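Local coordinates for outer membrane protein Omp121 (Bacteroides thetaiotaomicron, PDB 5FQ8) that probably acts as a TonB-dependent outer-membrane transporter, a plugged beta-barrel that takes up nutrients, at residues Y754-T757 against G762-K765. Residues are numbered along the deposited sequence; the frame is centred on the assembly and turned at random.
Sequences YAIT and GVFK
Y754 and V763 pair across a beta hairpin as an antiparallel hydrogen-bonded pair. Two of the three hydrogen bonds between residues 754-757 and 762-765 join these two backbones, and the third comes from G762 N to Y754 O. The firm one runs from Y754 N to V763 O, 2.6 Å with an N-H...O angle of 157°. The return side is looser: Y754 O receives two weak bonds, from V763 N at 3.1 Å and from G762 N at 3.2 Å, both well bent. Here the chain turns its corner, G762 having a positive phi, and the strand axes of 754-756 and 763-765 stand at 114° to one another, well away from a straight antiparallel pair.

The side chains meet through carbon. K765 runs fully extended beyond CG and passes its methylenes obliquely by the CD2-CE2 side of the Y754 ring, the two side chains crossing at about a right angle, with K765 CD 3.8 Å from Y754 CE2. That course leaves NZ 5.4 Å from the ring centroid, close to the ring normal, a long cation-pi contact that is at most weakly attractive. I756 CD1 touches both V763 and the lysine: its chi2 of -176° stretches the chain so that the methyl lies 3.9 Å from V763 CG1 and 4.0 Å from K765 CE.

Away from the metal and lipid sites, the hairpin forms the middle of a four-stranded antiparallel sheet. Y754 OH hydrogen-bonds a polar side chain of another protein chain, while strand 741-746 flanks 752-756 and the short strand 793-794 flanks 763-766.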
ATOM      1  N   TYR B 754     -15.909 -20.993 -23.503  1.00 25.63           N
ATOM      2  CA  TYR B 754     -16.307 -19.921 -24.400  1.00 27.45           C
ATOM      3  C   TYR B 754     -17.804 -19.702 -24.345  1.00 26.08           C
ATOM      4  O   TYR B 754     -18.523 -20.375 -23.624  1.00 26.03           O
ATOM      5  CB  TYR B 754     -15.866 -20.232 -25.834  1.00 26.28           C
ATOM      6  CG  TYR B 754     -14.374 -20.193 -26.000  1.00 26.13           C
ATOM      7  CD1 TYR B 754     -13.712 -18.983 -26.174  1.00 26.04           C
ATOM      8  CD2 TYR B 754     -13.616 -21.354 -25.946  1.00 26.11           C
ATOM      9  CE1 TYR B 754     -12.353 -18.931 -26.299  1.00 25.93           C
ATOM     10  CE2 TYR B 754     -12.251 -21.307 -26.080  1.00 26.01           C
ATOM     11  CZ  TYR B 754     -11.626 -20.091 -26.253  1.00 51.45           C
ATOM     12  OH  TYR B 754     -10.263 -20.025 -26.389  1.00 39.84           O
ATOM     13  N   ALA B 755     -18.256 -18.718 -25.110  1.00 26.34           N
ATOM     14  CA  ALA B 755     -19.645 -18.584 -25.520  1.00 26.72           C
ATOM     15  C   ALA B 755     -19.629 -18.424 -27.029  1.00 27.20           C
ATOM     16  O   ALA B 755     -19.157 -17.410 -27.538  1.00 27.25           O
ATOM     17  CB  ALA B 755     -20.325 -17.401 -24.846  1.00 26.59           C
ATOM     18  N   ILE B 756     -20.122 -19.426 -27.738  1.00 30.79           N
ATOM     19  CA  ILE B 756     -20.046 -19.494 -29.189  1.00 28.11           C
ATOM     20  C   ILE B 756     -21.455 -19.464 -29.753  1.00 28.62           C
ATOM     21  O   ILE B 756     -22.401 -19.905 -29.103  1.00 46.72           O
ATOM     22  CB  ILE B 756     -19.292 -20.763 -29.604  1.00 28.20           C
ATOM     23  CG1 ILE B 756     -18.046 -20.913 -28.747  1.00 27.67           C
ATOM     24  CG2 ILE B 756     -18.894 -20.692 -31.032  1.00 28.68           C
ATOM     25  CD1 ILE B 756     -17.197 -22.078 -29.136  1.00 27.76           C
ATOM     26  N   THR B 757     -21.590 -18.961 -30.978  1.00 29.10           N
ATOM     27  CA  THR B 757     -22.884 -18.489 -31.461  1.00 29.58           C
ATOM     28  C   THR B 757     -23.950 -19.574 -31.411  1.00 41.32           C
ATOM     29  O   THR B 757     -24.949 -19.432 -30.707  1.00 39.41           O
ATOM     30  CB  THR B 757     -22.759 -17.918 -32.875  1.00 30.12           C
ATOM     31  OG1 THR B 757     -22.176 -16.619 -32.805  1.00 29.91           O
ATOM     32  CG2 THR B 757     -24.112 -17.774 -33.513  1.00 30.73           C
ATOM     33  N   GLY B 762     -21.053 -21.841 -22.349  1.00 26.27           N
ATOM     34  CA  GLY B 762     -19.968 -22.514 -21.670  1.00 25.93           C
ATOM     35  C   GLY B 762     -19.329 -23.641 -22.439  1.00 26.13           C
ATOM     36  O   GLY B 762     -19.050 -24.686 -21.861  1.00 26.04           O
ATOM     37  N   VAL B 763     -19.059 -23.444 -23.727  1.00 26.42           N
ATOM     38  CA  VAL B 763     -18.405 -24.470 -24.525  1.00 26.66           C
ATOM     39  C   VAL B 763     -16.930 -24.538 -24.182  1.00 26.32           C
ATOM     40  O   VAL B 763     -16.267 -23.511 -24.032  1.00 26.06           O
ATOM     41  CB  VAL B 763     -18.606 -24.178 -26.015  1.00 27.13           C
ATOM     42  CG1 VAL B 763     -17.848 -25.181 -26.839  1.00 27.39           C
ATOM     43  CG2 VAL B 763     -20.062 -24.230 -26.342  1.00 31.16           C
ATOM     44  N   PHE B 764     -16.402 -25.750 -24.058  1.00 26.36           N
ATOM     45  CA  PHE B 764     -14.988 -25.959 -23.773  1.00 26.11           C
ATOM     46  C   PHE B 764     -14.236 -26.320 -25.039  1.00 35.74           C
ATOM     47  O   PHE B 764     -14.731 -27.093 -25.859  1.00 26.88           O
ATOM     48  CB  PHE B 764     -14.769 -27.082 -22.774  1.00 25.96           C
ATOM     49  CG  PHE B 764     -14.934 -26.682 -21.360  1.00 25.55           C
ATOM     50  CD1 PHE B 764     -13.862 -26.225 -20.635  1.00 25.18           C
ATOM     51  CD2 PHE B 764     -16.155 -26.797 -20.746  1.00 25.58           C
ATOM     52  CE1 PHE B 764     -14.000 -25.881 -19.332  1.00 24.85           C
ATOM     53  CE2 PHE B 764     -16.302 -26.472 -19.448  1.00 25.24           C
ATOM     54  CZ  PHE B 764     -15.218 -26.005 -18.729  1.00 24.87           C
ATOM     55  N   LYS B 765     -13.034 -25.765 -25.179  1.00 32.02           N
ATOM     56  CA  LYS B 765     -12.052 -26.195 -26.162  1.00 26.55           C
ATOM     57  C   LYS B 765     -10.785 -26.612 -25.433  1.00 26.28           C
ATOM     58  O   LYS B 765     -10.410 -26.008 -24.437  1.00 25.87           O
ATOM     59  CB  LYS B 765     -11.744 -25.093 -27.156  1.00 26.71           C
ATOM     60  CG  LYS B 765     -12.871 -24.737 -28.078  1.00 27.09           C
ATOM     61  CD  LYS B 765     -12.431 -23.704 -29.064  1.00 28.72           C
ATOM     62  CE  LYS B 765     -13.515 -23.370 -30.051  1.00 32.03           C
ATOM     63  NZ  LYS B 765     -13.039 -22.378 -31.050  1.00 33.87           N
TER